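Uncharacterized protein (Enterococcus faecalis, PDB 3CEX) is of unknown function but belongs to the DinB-like helical family, many of whose members bind a metal ion, and forms a two-chain assembly. Local coordinates at residues H18-E23 with Q161-R166; D66-S71 with L111-A116. One frame throughout, in Å; residues are numbered along the deposited sequence.

Contact 1: residues H18-E23 with Q161-R166; sequences HERFEE and QAVYTR. With ACY (acetic acid), chain C.
F21 and R20 of one helix meet A162 and V163 of another where helices 8-25 and 144-170 pack together in the helical bundle of this DinB-like fold. The tight part is apolar and buried: the methyl of A162 approaches the F21 ring obliquely, its CB 3.8 Å from F21 CE1. F21 CB itself points away from 161-166; CG lies beside the backbone N (chi1 -88°), which swings the ring back toward A162, and M48 and T51 of helix 44-62 also pack against it. Next, V163 CG2 lies 3.9 Å from R20 CD. R20 is on the partly exposed side; its chain bends about the CG-CD bond, and its charged end forms a salt bridge with D153 of the second subunit and a hydrogen bond with S159. Between 18-23 and 161-166 the packing opens toward R166, whose side chain comes no nearer to 18-23 than 5.5 Å; its protein partners are T24, just beyond 18-23, and K172. An acetate, probably from the crystallisation liquor, lies at the guanidinium edge and takes two hydrogen bonds, from R166 NH2 to its O at 3.2 Å and from R166 NH1 to its OXT at 2.9 Å, nearly straight at 172°.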
loop_
_atom_site.group_PDB
_atom_site.type_symbol
_atom_site.label_atom_id
_atom_site.label_comp_id
_atom_site.label_asym_id
_atom_site.label_seq_id
_atom_site.Cartn_x
_atom_site.Cartn_y
_atom_site.Cartn_z
ATOM N N HIS A 18 6.333 -4.792 -5.428
ATOM C CA HIS A 18 7.508 -4.925 -6.276
ATOM C C HIS A 18 7.141 -4.755 -7.745
ATOM O O HIS A 18 7.754 -3.954 -8.476
ATOM C CB HIS A 18 8.133 -6.301 -6.014
ATOM C CG HIS A 18 9.488 -6.497 -6.620
ATOM N ND1 HIS A 18 10.122 -7.720 -6.608
ATOM C CD2 HIS A 18 10.340 -5.636 -7.226
ATOM C CE1 HIS A 18 11.303 -7.606 -7.199
ATOM N NE2 HIS A 18 11.463 -6.351 -7.576
ATOM N N GLU A 19 6.137 -5.512 -8.175
ATOM C CA GLU A 19 5.589 -5.432 -9.541
ATOM C C GLU A 19 5.084 -4.027 -9.903
ATOM O O GLU A 19 5.322 -3.525 -11.016
ATOM C CB GLU A 19 4.464 -6.503 -9.721
ATOM C CG GLU A 19 5.043 -7.912 -9.623
ATOM C CD GLU A 19 4.046 -9.084 -9.365
ATOM O OE1 GLU A 19 2.844 -8.866 -9.033
ATOM O OE2 GLU A 19 4.499 -10.274 -9.517
ATOM N N ARG A 20 4.397 -3.372 -8.978
ATOM C CA ARG A 20 3.904 -2.020 -9.257
ATOM C C ARG A 20 5.042 -1.002 -9.484
ATOM O O ARG A 20 4.974 -0.212 -10.389
ATOM C CB ARG A 20 3.010 -1.544 -8.123
ATOM C CG ARG A 20 2.440 -0.128 -8.277
ATOM C CD ARG A 20 1.374 0.160 -7.246
ATOM N NE ARG A 20 0.229 -0.726 -7.425
ATOM C CZ ARG A 20 -0.159 -1.682 -6.574
ATOM N NH1 ARG A 20 0.462 -1.891 -5.427
ATOM N NH2 ARG A 20 -1.207 -2.400 -6.863
ATOM N N PHE A 21 6.072 -1.031 -8.645
ATOM C CA PHE A 21 7.231 -0.161 -8.829
ATOM C C PHE A 21 7.886 -0.407 -10.221
ATOM O O PHE A 21 8.209 0.544 -10.937
ATOM C CB PHE A 21 8.257 -0.416 -7.724
ATOM C CG PHE A 21 8.064 0.400 -6.473
ATOM C CD1 PHE A 21 8.204 1.771 -6.499
ATOM C CD2 PHE A 21 7.862 -0.206 -5.256
ATOM C CE1 PHE A 21 8.044 2.535 -5.336
ATOM C CE2 PHE A 21 7.721 0.550 -4.131
ATOM C CZ PHE A 21 7.818 1.934 -4.190
ATOM N N GLU A 22 8.090 -1.671 -10.589
ATOM C CA GLU A 22 8.662 -1.979 -11.895
ATOM C C GLU A 22 7.783 -1.512 -13.087
ATOM O O GLU A 22 8.317 -0.997 -14.056
ATOM C CB GLU A 22 8.990 -3.475 -12.015
ATOM C CG GLU A 22 10.158 -3.968 -11.160
ATOM C CD GLU A 22 11.494 -3.173 -11.303
ATOM O OE1 GLU A 22 11.878 -2.764 -12.416
ATOM O OE2 GLU A 22 12.155 -2.965 -10.265
ATOM N N GLU A 23 6.465 -1.679 -13.024
ATOM C CA GLU A 23 5.573 -1.235 -14.099
ATOM C C GLU A 23 5.591 0.283 -14.238
ATOM O O GLU A 23 5.486 0.806 -15.338
ATOM C CB GLU A 23 4.115 -1.652 -13.856
ATOM C CG GLU A 23 3.879 -3.129 -13.837
ATOM C CD GLU A 23 2.482 -3.557 -13.323
ATOM O OE1 GLU A 23 1.789 -2.773 -12.603
ATOM O OE2 GLU A 23 2.091 -4.701 -13.645
ATOM N N GLN A 161 2.060 5.531 -3.967
ATOM C CA GLN A 161 2.525 6.924 -4.156
ATOM C C GLN A 161 3.314 7.071 -5.447
ATOM O O GLN A 161 3.234 8.087 -6.124
ATOM C CB GLN A 161 3.343 7.377 -2.917
ATOM C CG GLN A 161 2.487 7.576 -1.685
ATOM C CD GLN A 161 3.271 7.878 -0.406
ATOM O OE1 GLN A 161 4.498 7.758 -0.385
ATOM N NE2 GLN A 161 2.559 8.309 0.653
ATOM N N ALA A 162 4.097 6.063 -5.803
ATOM C CA ALA A 162 4.899 6.119 -7.061
ATOM C C ALA A 162 4.041 6.286 -8.302
ATOM O O ALA A 162 4.426 6.985 -9.233
ATOM C CB ALA A 162 5.782 4.879 -7.201
ATOM N N VAL A 163 2.874 5.650 -8.312
ATOM C CA VAL A 163 1.906 5.830 -9.406
ATOM C C VAL A 163 1.471 7.279 -9.558
ATOM O O VAL A 163 1.410 7.809 -10.668
ATOM C CB VAL A 163 0.680 4.966 -9.169
ATOM C CG1 VAL A 163 -0.410 5.296 -10.173
ATOM C CG2 VAL A 163 1.069 3.470 -9.215
ATOM N N TYR A 164 1.190 7.923 -8.426
ATOM C CA TYR A 164 0.793 9.333 -8.399
ATOM C C TYR A 164 1.908 10.271 -8.858
ATOM O O TYR A 164 1.668 11.169 -9.647
ATOM C CB TYR A 164 0.192 9.683 -7.007
ATOM C CG TYR A 164 -1.319 9.485 -6.929
ATOM C CD1 TYR A 164 -1.984 8.615 -7.780
ATOM C CD2 TYR A 164 -2.087 10.175 -6.016
ATOM C CE1 TYR A 164 -3.375 8.462 -7.743
ATOM C CE2 TYR A 164 -3.458 10.032 -5.985
ATOM C CZ TYR A 164 -4.093 9.161 -6.853
ATOM O OH TYR A 164 -5.470 9.003 -6.825
ATOM N N THR A 165 3.118 10.089 -8.348
ATOM C CA THR A 165 4.233 10.895 -8.811
ATOM C C THR A 165 4.419 10.745 -10.326
ATOM O O THR A 165 4.680 11.715 -11.034
ATOM C CB THR A 165 5.531 10.464 -8.152
ATOM O OG1 THR A 165 5.480 10.781 -6.761
ATOM C CG2 THR A 165 6.728 11.203 -8.806
ATOM N N ARG A 166 4.324 9.518 -10.823
ATOM C CA ARG A 166 4.419 9.256 -12.265
ATOM C C ARG A 166 3.386 10.065 -13.025
ATOM O O ARG A 166 3.717 10.735 -14.016
ATOM C CB ARG A 166 4.228 7.760 -12.567
ATOM C CG ARG A 166 4.430 7.345 -14.044
ATOM C CD ARG A 166 3.684 6.050 -14.371
ATOM N NE ARG A 166 2.234 6.211 -14.447
ATOM C CZ ARG A 166 1.324 5.343 -13.979
ATOM N NH1 ARG A 166 0.036 5.610 -14.131
ATOM N NH2 ARG A 166 1.679 4.220 -13.360
HETATM C C ACY C . -1.889 2.654 -12.846
HETATM O O ACY C . -0.736 2.130 -12.773
HETATM O OXT ACY C . -2.101 3.797 -13.339
HETATM C CH3 ACY C . -3.094 1.887 -12.326
#

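Contact 2: residues D66-S71 with L111-A116; sequences DPLWLS and LAASVA
Apolar contact comes first: L68, the first residue of the short helix 68-71 in the connection after helix 44-62, directs one methyl branch at the A113-S114 step of helix 104-124 in the DinB-like helical bundle. CD1 is the branch that reaches 111-116, lying 4.1 Å from A113 CB. With CG beside the backbone N (chi1 -53°) and an extended second torsion (172°), the leucine carries CD1 forward across the gap between backbones whose nearest CA atoms, those of L68 and S114, are 7.7 Å apart. W74 packs against both L68 and A113.

Methyl-to-backbone contacts form the second group. L68 CD1 is 3.8 Å from A113 O and 4.4 Å from S114 N, so the branch rests against the main chain as well as against the alanine side chain.

Polar bonds run to other parts of the fold. S114 OG is hydrogen-bonded with A52 O of helix 44-62 and with Y110 O of its own helix. D56, also on helix 44-62, accepts the backbone N-H groups of L68 and W69 through separate carboxylate oxygens, where P67 occupies the N-cap position; W69 NE1 bonds D84.

With 78 Å² buried and no hydrogen bond between 66-71 and 111-116, the direct join is a small van der Waals contact of one methyl with A113's side chain and carbonyl; polar support at the helix start includes D56, which would probably favour it electrostatically.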
loop_
_atom_site.group_PDB
_atom_site.type_symbol
_atom_site.label_atom_id
_atom_site.label_comp_id
_atom_site.label_asym_id
_atom_site.label_seq_id
_atom_site.Cartn_x
_atom_site.Cartn_y
_atom_site.Cartn_z
ATOM N N ASP A 66 24.559 -6.978 8.739
ATOM C CA ASP A 66 24.829 -5.661 8.154
ATOM C C ASP A 66 23.872 -5.494 6.967
ATOM O O ASP A 66 23.638 -6.452 6.243
ATOM C CB ASP A 66 26.286 -5.555 7.644
ATOM C CG ASP A 66 27.262 -4.941 8.676
ATOM O OD1 ASP A 66 26.850 -4.569 9.812
ATOM O OD2 ASP A 66 28.467 -4.825 8.342
ATOM N N PRO A 67 23.339 -4.291 6.749
ATOM C CA PRO A 67 22.463 -4.121 5.593
ATOM C C PRO A 67 23.188 -4.281 4.256
ATOM O O PRO A 67 24.382 -4.025 4.174
ATOM C CB PRO A 67 21.943 -2.688 5.761
ATOM C CG PRO A 67 22.947 -2.012 6.563
ATOM C CD PRO A 67 23.485 -3.038 7.511
ATOM N N LEU A 68 22.469 -4.720 3.230
ATOM C CA LEU A 68 23.043 -4.925 1.896
ATOM C C LEU A 68 23.586 -3.634 1.305
ATOM O O LEU A 68 24.555 -3.666 0.533
ATOM C CB LEU A 68 22.002 -5.504 0.931
ATOM C CG LEU A 68 21.262 -6.761 1.363
ATOM C CD1 LEU A 68 20.163 -7.030 0.354
ATOM C CD2 LEU A 68 22.181 -7.964 1.531
ATOM N N TRP A 69 22.958 -2.509 1.667
ATOM C CA TRP A 69 23.401 -1.170 1.265
ATOM C C TRP A 69 24.922 -1.048 1.382
ATOM O O TRP A 69 25.584 -0.512 0.480
ATOM C CB TRP A 69 22.728 -0.115 2.153
ATOM C CG TRP A 69 23.028 1.319 1.820
ATOM C CD1 TRP A 69 23.698 2.213 2.599
ATOM C CD2 TRP A 69 22.660 2.030 0.630
ATOM N NE1 TRP A 69 23.751 3.438 1.986
ATOM C CE2 TRP A 69 23.151 3.356 0.765
ATOM C CE3 TRP A 69 21.991 1.678 -0.540
ATOM C CZ2 TRP A 69 22.961 4.333 -0.214
ATOM C CZ3 TRP A 69 21.787 2.650 -1.511
ATOM C CH2 TRP A 69 22.282 3.955 -1.354
ATOM N N LEU A 70 25.431 -1.538 2.515
ATOM C CA LEU A 70 26.848 -1.633 2.823
ATOM C C LEU A 70 27.473 -2.972 2.399
ATOM O O LEU A 70 28.454 -3.004 1.663
ATOM C CB LEU A 70 27.056 -1.455 4.330
ATOM C CG LEU A 70 26.690 -0.092 4.922
ATOM C CD1 LEU A 70 27.030 -0.104 6.428
ATOM C CD2 LEU A 70 27.409 1.068 4.207
ATOM N N SER A 71 26.904 -4.073 2.871
ATOM C CA SER A 71 27.498 -5.397 2.656
ATOM C C SER A 71 27.629 -5.821 1.179
ATOM O O SER A 71 28.550 -6.541 0.825
ATOM C CB SER A 71 26.726 -6.466 3.436
ATOM O OG SER A 71 25.604 -6.936 2.699
ATOM N N LEU A 111 16.154 -2.884 -5.371
ATOM C CA LEU A 111 14.842 -3.322 -4.892
ATOM C C LEU A 111 14.675 -4.851 -4.957
ATOM O O LEU A 111 14.174 -5.463 -4.015
ATOM C CB LEU A 111 13.694 -2.630 -5.654
ATOM C CG LEU A 111 12.263 -2.875 -5.145
ATOM C CD1 LEU A 111 12.110 -2.433 -3.668
ATOM C CD2 LEU A 111 11.242 -2.080 -6.044
ATOM N N ALA A 112 15.108 -5.460 -6.054
ATOM C CA ALA A 112 15.033 -6.927 -6.192
ATOM C C ALA A 112 15.840 -7.635 -5.104
ATOM O O ALA A 112 15.390 -8.653 -4.548
ATOM C CB ALA A 112 15.522 -7.383 -7.600
ATOM N N ALA A 113 17.036 -7.106 -4.804
ATOM C CA ALA A 113 17.854 -7.636 -3.724
ATOM C C ALA A 113 17.154 -7.474 -2.379
ATOM O O ALA A 113 17.190 -8.389 -1.557
ATOM C CB ALA A 113 19.238 -6.991 -3.690
ATOM N N SER A 114 16.567 -6.306 -2.113
ATOM C CA SER A 114 15.900 -6.109 -0.815
ATOM C C SER A 114 14.617 -6.927 -0.653
ATOM O O SER A 114 14.314 -7.382 0.436
ATOM C CB SER A 114 15.623 -4.632 -0.562
ATOM O OG SER A 114 16.846 -3.934 -0.630
ATOM N N VAL A 115 13.856 -7.090 -1.732
ATOM C CA VAL A 115 12.685 -7.967 -1.711
ATOM C C VAL A 115 13.094 -9.411 -1.469
ATOM O O VAL A 115 12.463 -10.091 -0.658
ATOM C CB VAL A 115 11.834 -7.810 -3.012
ATOM C CG1 VAL A 115 10.748 -8.895 -3.099
ATOM C CG2 VAL A 115 11.215 -6.403 -3.042
ATOM N N ALA A 116 14.152 -9.874 -2.131
ATOM C CA ALA A 116 14.651 -11.242 -1.934
ATOM C C ALA A 116 15.017 -11.514 -0.480
ATOM O O ALA A 116 14.660 -12.548 0.071
ATOM C CB ALA A 116 15.874 -11.529 -2.819
#

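From the N terminus, helix 8-25 supplies the first half of contact 1, which is completed only by helix 144-170 at the end of the chain. The loop so closed, with 137 residues between the segments, encloses all of contact 2. That inner contact closes a shorter loop of 39 residues, joining the short helix 68-71, which follows helix 44-62, to helix 104-124. The arrangement is therefore nested, without crossing. Although their centres are 20 Å apart and on opposite sides of the chain's centre, the contacts touch through helices 8-25 and 104-124: F21 CB is 3.8 Å from L111 CD2, and H18 ND1 is 3.8 Å from V115 CG1.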